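Local atomic coordinates of Rho-class glutathione S-transferase (Laternula elliptica, PDB entry 3QAV), a protein that probably transfers glutathione to electrophilic compounds, as a cytosolic glutathione S-transferase of a shellfish class. Residues P37-L42 with T225-W230; L45-I50 with M217-I222. All blocks are in the same frame, centred on the assembly; numbering follows the deposited sequence.

Contact 1: P37-L42 with T225-W230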
loop_
_atom_site.group_PDB
_atom_site.type_symbol
_atom_site.label_atom_id
_atom_site.label_comp_id
_atom_site.label_asym_id
_atom_site.label_seq_id
_atom_site.Cartn_x
_atom_site.Cartn_y
_atom_site.Cartn_z
ATOM N N PRO A 37 -11.317 0.112 2.256
ATOM C CA PRO A 37 -10.638 -1.086 2.757
ATOM C C PRO A 37 -11.625 -2.146 3.272
ATOM O O PRO A 37 -11.356 -3.353 3.205
ATOM C CB PRO A 37 -9.692 -0.540 3.844
ATOM C CG PRO A 37 -10.208 0.842 4.149
ATOM C CD PRO A 37 -10.741 1.338 2.836
ATOM N N CYS A 38 -12.777 -1.701 3.770
ATOM C CA CYS A 38 -13.784 -2.644 4.244
ATOM C C CYS A 38 -14.460 -3.284 3.037
ATOM O O CYS A 38 -14.671 -4.499 2.994
ATOM C CB CYS A 38 -14.842 -1.934 5.096
ATOM S SG CYS A 38 -14.236 -1.341 6.698
ATOM N N TRP A 39 -14.786 -2.453 2.054
ATOM C CA TRP A 39 -15.461 -2.907 0.842
ATOM C C TRP A 39 -14.650 -4.001 0.176
ATOM O O TRP A 39 -15.199 -5.003 -0.259
ATOM C CB TRP A 39 -15.650 -1.734 -0.130
ATOM C CG TRP A 39 -16.787 -1.910 -1.093
ATOM C CD1 TRP A 39 -17.393 -3.085 -1.447
ATOM C CD2 TRP A 39 -17.431 -0.881 -1.856
ATOM N NE1 TRP A 39 -18.373 -2.847 -2.383
ATOM C CE2 TRP A 39 -18.416 -1.503 -2.652
ATOM C CE3 TRP A 39 -17.270 0.507 -1.944
ATOM C CZ2 TRP A 39 -19.240 -0.784 -3.531
ATOM C CZ3 TRP A 39 -18.087 1.224 -2.813
ATOM C CH2 TRP A 39 -19.061 0.573 -3.598
ATOM N N LYS A 40 -13.337 -3.807 0.105
ATOM C CA LYS A 40 -12.446 -4.794 -0.500
ATOM C C LYS A 40 -12.691 -6.166 0.115
ATOM O O LYS A 40 -12.860 -7.168 -0.593
ATOM C CB LYS A 40 -10.985 -4.402 -0.266
ATOM C CG LYS A 40 -10.457 -3.274 -1.141
ATOM C CD LYS A 40 -9.137 -2.718 -0.591
ATOM C CE LYS A 40 -8.033 -3.771 -0.537
ATOM N NZ LYS A 40 -6.748 -3.251 0.057
ATOM N N VAL A 41 -12.707 -6.202 1.442
ATOM C CA VAL A 41 -12.919 -7.441 2.172
ATOM C C VAL A 41 -14.285 -8.083 1.894
ATOM O O VAL A 41 -14.368 -9.290 1.670
ATOM C CB VAL A 41 -12.748 -7.217 3.699
ATOM C CG1 VAL A 41 -13.052 -8.505 4.455
ATOM C CG2 VAL A 41 -11.295 -6.796 3.991
ATOM N N LEU A 42 -15.347 -7.281 1.897
ATOM C CA LEU A 42 -16.684 -7.813 1.652
ATOM C C LEU A 42 -16.799 -8.387 0.242
ATOM O O LEU A 42 -17.458 -9.409 0.032
ATOM C CB LEU A 42 -17.738 -6.723 1.855
ATOM C CG LEU A 42 -17.806 -6.086 3.256
ATOM C CD1 LEU A 42 -18.907 -5.028 3.281
ATOM C CD2 LEU A 42 -18.071 -7.163 4.305
ATOM N N THR A 225 -22.881 -5.208 -1.675
ATOM C CA THR A 225 -21.963 -4.531 -0.778
ATOM C C THR A 225 -21.874 -3.015 -0.891
ATOM O O THR A 225 -20.911 -2.423 -0.418
ATOM C CB THR A 225 -20.564 -5.123 -0.926
ATOM O OG1 THR A 225 -20.168 -5.050 -2.302
ATOM C CG2 THR A 225 -20.562 -6.584 -0.458
ATOM N N MET A 226 -22.865 -2.381 -1.514
ATOM C CA MET A 226 -22.835 -0.924 -1.618
ATOM C C MET A 226 -22.843 -0.398 -0.181
ATOM O O MET A 226 -23.484 -0.987 0.694
ATOM C CB MET A 226 -24.071 -0.399 -2.366
ATOM C CG MET A 226 -24.143 -0.756 -3.863
ATOM S SD MET A 226 -22.811 -0.041 -4.861
ATOM C CE MET A 226 -23.247 1.700 -4.834
ATOM N N PRO A 227 -22.106 0.692 0.090
ATOM C CA PRO A 227 -22.054 1.275 1.439
ATOM C C PRO A 227 -23.473 1.585 1.918
ATOM O O PRO A 227 -24.164 2.420 1.334
ATOM C CB PRO A 227 -21.228 2.540 1.230
ATOM C CG PRO A 227 -20.267 2.124 0.150
ATOM C CD PRO A 227 -21.165 1.378 -0.818
ATOM N N PRO A 228 -23.923 0.922 2.992
ATOM C CA PRO A 228 -25.274 1.156 3.509
ATOM C C PRO A 228 -25.753 2.583 3.732
ATOM O O PRO A 228 -26.926 2.865 3.495
ATOM C CB PRO A 228 -25.309 0.322 4.795
ATOM C CG PRO A 228 -23.866 0.105 5.135
ATOM C CD PRO A 228 -23.226 -0.089 3.799
ATOM N N HIS A 229 -24.872 3.488 4.158
ATOM C CA HIS A 229 -25.316 4.858 4.432
ATOM C C HIS A 229 -25.500 5.782 3.238
ATOM O O HIS A 229 -26.065 6.863 3.386
ATOM C CB HIS A 229 -24.399 5.541 5.467
ATOM C CG HIS A 229 -23.214 6.250 4.880
ATOM N ND1 HIS A 229 -22.027 5.611 4.593
ATOM C CD2 HIS A 229 -23.023 7.553 4.564
ATOM C CE1 HIS A 229 -21.154 6.490 4.133
ATOM N NE2 HIS A 229 -21.733 7.676 4.105
ATOM N N TRP A 230 -25.048 5.363 2.061
ATOM C CA TRP A 230 -25.174 6.189 0.860
ATOM C C TRP A 230 -26.608 6.376 0.357
ATOM O O TRP A 230 -26.963 7.438 -0.154
ATOM C CB TRP A 230 -24.337 5.600 -0.282
ATOM C CG TRP A 230 -22.844 5.762 -0.125
ATOM C CD1 TRP A 230 -22.179 6.329 0.925
ATOM C CD2 TRP A 230 -21.844 5.349 -1.059
ATOM N NE1 TRP A 230 -20.823 6.298 0.702
ATOM C CE2 TRP A 230 -20.589 5.700 -0.509
ATOM C CE3 TRP A 230 -21.883 4.719 -2.309
ATOM C CZ2 TRP A 230 -19.380 5.439 -1.172
ATOM C CZ3 TRP A 230 -20.680 4.462 -2.967
ATOM C CH2 TRP A 230 -19.449 4.823 -2.395
#
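W39 reaches from its helix into the loop of residues 225-230, and most of the contact gathers round its indole. The ring nitrogen donates a hydrogen bond to the T225 hydroxyl, with W39 NE1 and T225 OG1 2.8 Å apart; the bond is bent, at 141°, and the oxygen is tilted out of the indole plane. One face of the indole receives both the carbonyl oxygen T225 O and the ring of P227. The proline makes a CH-pi contact, its CD atom 3.8 Å from the centroid of the six-membered ring of W39. M226 comes alongside, its sulfur SD 3.9 Å from W39 CZ2 in an oblique Met-aromatic contact. At the far end of the indole, the W39 edge is directed at the face of W230 in an offset edge-to-face pair, with planes at 80° and six-membered ring centroids 5.8 Å apart. P227 CG in turn lies over the centre of that W230 ring, 3.5 Å above its plane, so the proline lies against both tryptophans.

The indole is carried toward the loop by its first torsion, with CG roughly anti to the backbone nitrogen (chi1 -155°). One turn on, L42 CB packs against T225 CG2 at 3.7 Å. The T225 hydroxyl also bonds to the carbonyl of T221, which ties the W39 acceptor to helix 220-224.

Beyond the loop, F189 meets W39 edge to face, while P190 and A193 bring helix 183-197 against it; L42 touches W31 of strand 28-31. Helix 36-47 is thus wedged between the N-terminal sheet and the C-terminal helices.

Contact 2: L45-I50 with M217-I222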
loop_
_atom_site.group_PDB
_atom_site.type_symbol
_atom_site.label_atom_id
_atom_site.label_comp_id
_atom_site.label_asym_id
_atom_site.label_seq_id
_atom_site.Cartn_x
_atom_site.Cartn_y
_atom_site.Cartn_z
ATOM N N LEU A 45 -15.068 -11.835 0.030
ATOM C CA LEU A 45 -15.911 -12.833 0.681
ATOM C C LEU A 45 -17.119 -13.205 -0.184
ATOM O O LEU A 45 -17.424 -14.381 -0.357
ATOM C CB LEU A 45 -16.399 -12.314 2.041
ATOM C CG LEU A 45 -15.373 -12.209 3.175
ATOM C CD1 LEU A 45 -15.956 -11.356 4.308
ATOM C CD2 LEU A 45 -14.999 -13.606 3.671
ATOM N N GLN A 46 -17.799 -12.192 -0.719
ATOM C CA GLN A 46 -18.970 -12.407 -1.560
ATOM C C GLN A 46 -18.598 -13.124 -2.858
ATOM O O GLN A 46 -19.233 -14.107 -3.234
ATOM C CB GLN A 46 -19.630 -11.070 -1.899
ATOM C CG GLN A 46 -20.312 -10.353 -0.733
ATOM C CD GLN A 46 -21.619 -11.002 -0.310
ATOM O OE1 GLN A 46 -22.410 -11.431 -1.148
ATOM N NE2 GLN A 46 -21.859 -11.055 0.994
ATOM N N GLU A 47 -17.571 -12.631 -3.543
ATOM C CA GLU A 47 -17.147 -13.238 -4.801
ATOM C C GLU A 47 -16.786 -14.709 -4.625
ATOM O O GLU A 47 -17.138 -15.546 -5.456
ATOM C CB GLU A 47 -15.950 -12.479 -5.375
ATOM C CG GLU A 47 -16.307 -11.123 -5.949
ATOM C CD GLU A 47 -17.026 -11.231 -7.281
ATOM O OE1 GLU A 47 -17.643 -10.236 -7.708
ATOM O OE2 GLU A 47 -16.962 -12.310 -7.907
ATOM N N LYS A 48 -16.082 -15.021 -3.543
ATOM C CA LYS A 48 -15.673 -16.397 -3.280
ATOM C C LYS A 48 -16.783 -17.195 -2.606
ATOM O O LYS A 48 -16.611 -18.371 -2.301
ATOM C CB LYS A 48 -14.405 -16.407 -2.419
ATOM C CG LYS A 48 -13.281 -15.567 -3.012
ATOM C CD LYS A 48 -12.061 -15.506 -2.112
ATOM C CE LYS A 48 -11.291 -16.811 -2.106
ATOM N NZ LYS A 48 -10.694 -17.165 -3.424
ATOM N N LYS A 49 -17.918 -16.538 -2.375
ATOM C CA LYS A 49 -19.088 -17.160 -1.753
ATOM C C LYS A 49 -18.862 -17.692 -0.338
ATOM O O LYS A 49 -19.563 -18.603 0.100
ATOM C CB LYS A 49 -19.611 -18.306 -2.626
ATOM C CG LYS A 49 -19.875 -17.950 -4.084
ATOM C CD LYS A 49 -20.638 -19.073 -4.778
ATOM C CE LYS A 49 -20.833 -18.814 -6.263
ATOM N NZ LYS A 49 -19.564 -18.948 -7.039
ATOM N N ILE A 50 -17.895 -17.132 0.382
ATOM C CA ILE A 50 -17.620 -17.582 1.748
ATOM C C ILE A 50 -18.661 -17.048 2.729
ATOM O O ILE A 50 -18.947 -15.850 2.754
ATOM C CB ILE A 50 -16.215 -17.124 2.212
ATOM C CG1 ILE A 50 -15.148 -17.743 1.307
ATOM C CG2 ILE A 50 -15.986 -17.514 3.663
ATOM C CD1 ILE A 50 -13.768 -17.169 1.508
ATOM N N MET A 217 -21.346 -2.008 -11.344
ATOM C CA MET A 217 -22.499 -1.636 -10.518
ATOM C C MET A 217 -23.681 -2.575 -10.715
ATOM O O MET A 217 -24.611 -2.579 -9.912
ATOM C CB MET A 217 -22.948 -0.213 -10.830
ATOM C CG MET A 217 -22.170 0.846 -10.091
ATOM S SD MET A 217 -22.388 0.711 -8.313
ATOM C CE MET A 217 -23.999 1.511 -8.122
ATOM N N ASP A 218 -23.650 -3.352 -11.790
ATOM C CA ASP A 218 -24.717 -4.300 -12.066
ATOM C C ASP A 218 -24.333 -5.708 -11.589
ATOM O O ASP A 218 -25.151 -6.619 -11.595
ATOM C CB ASP A 218 -25.054 -4.299 -13.564
ATOM C CG ASP A 218 -25.842 -3.053 -13.990
ATOM O OD1 ASP A 218 -26.899 -2.781 -13.378
ATOM O OD2 ASP A 218 -25.418 -2.345 -14.936
ATOM N N ARG A 219 -23.087 -5.874 -11.160
ATOM C CA ARG A 219 -22.612 -7.158 -10.666
ATOM C C ARG A 219 -23.260 -7.407 -9.298
ATOM O O ARG A 219 -23.108 -6.613 -8.373
ATOM C CB ARG A 219 -21.087 -7.113 -10.555
ATOM C CG ARG A 219 -20.402 -8.461 -10.474
ATOM C CD ARG A 219 -18.882 -8.278 -10.407
ATOM N NE ARG A 219 -18.206 -9.545 -10.159
ATOM C CZ ARG A 219 -17.937 -10.448 -11.093
ATOM N NH1 ARG A 219 -17.328 -11.579 -10.758
ATOM N NH2 ARG A 219 -18.258 -10.211 -12.360
ATOM N N PRO A 220 -23.992 -8.525 -9.153
ATOM C CA PRO A 220 -24.669 -8.858 -7.893
ATOM C C PRO A 220 -23.885 -8.692 -6.587
ATOM O O PRO A 220 -24.436 -8.195 -5.600
ATOM C CB PRO A 220 -25.154 -10.293 -8.123
ATOM C CG PRO A 220 -24.234 -10.818 -9.186
ATOM C CD PRO A 220 -24.081 -9.647 -10.105
ATOM N N THR A 221 -22.614 -9.094 -6.573
ATOM C CA THR A 221 -21.800 -8.969 -5.365
ATOM C C THR A 221 -21.551 -7.513 -4.983
ATOM O O THR A 221 -21.421 -7.191 -3.799
ATOM C CB THR A 221 -20.432 -9.669 -5.524
ATOM O OG1 THR A 221 -19.743 -9.124 -6.658
ATOM C CG2 THR A 221 -20.611 -11.170 -5.709
ATOM N N ILE A 222 -21.461 -6.638 -5.983
ATOM C CA ILE A 222 -21.239 -5.220 -5.729
ATOM C C ILE A 222 -22.548 -4.627 -5.214
ATOM O O ILE A 222 -22.548 -3.832 -4.277
ATOM C CB ILE A 222 -20.795 -4.439 -7.015
ATOM C CG1 ILE A 222 -19.297 -4.642 -7.293
ATOM C CG2 ILE A 222 -21.017 -2.941 -6.822
ATOM C CD1 ILE A 222 -18.932 -6.013 -7.782
#
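E47 leaves its helix with CG anti to the carbonyl carbon and bends at the next torsion (chi2 -74°), which carries its carboxylate across to R219. The arginine instead runs extended from CG to NE and presents the NE/NH1 side of its guanidinium. The result is a side-on, two-nitrogen salt bridge, R219 NE to E47 OE1 at 2.6 Å and R219 NH1 to E47 OE2 at 3.0 Å. Both bonds are nearly straight, 172° and 167°, and meet the oxygens on their syn sides, tilted somewhat out of the carboxylate plane but close to that of the guanidinium. Two bonds to two different oxygens probably limit the turning of both groups.

A second donor grips OE1. T221 OG1 gives it a hydrogen bond of 2.6 Å, arriving from above the carboxylate plane. Were E47 replaced by an alanine, the R219 guanidinium would probably lose its charged mate in this contact and the T221 hydroxyl this acceptor. Alongside, Q46 CB rests on T221 CG2 at 3.9 Å, while its amide NE2 bonds the Y52 hydroxyl. F181 adds a cation-pi contact to R219 and also touches E47.

E47 lies in the last turn of helix 36-47, which closes in a Schellman motif at K49; R219 is the N-cap of helix 220-224. The arrangement is an interdomain salt bridge, joining the thioredoxin-like N-terminal domain of the GST fold to the helical C-terminal domain, away from the glutathione site.

Both contacts fasten helix 36-47 to the C-terminal part of the chain, contact 1 through a buried aromatic cluster and contact 2 through a charged pair near the surface. Their centres are about 11 Å apart, and they meet directly: T225 CG2 lies 3.8 Å from Q46 CG, and M226 packs against M217. In sequence, contact 2 falls between the two segments of contact 1. Only contact 1 comes near the glutathione site, the W39 side chain being about 7 Å from that of S35 and about 8 Å from that of S91, two residues seen to bind glutathione, though none is bound to this chain here. The pair illustrates how one helix can be held to a second domain by unlike interactions along its length.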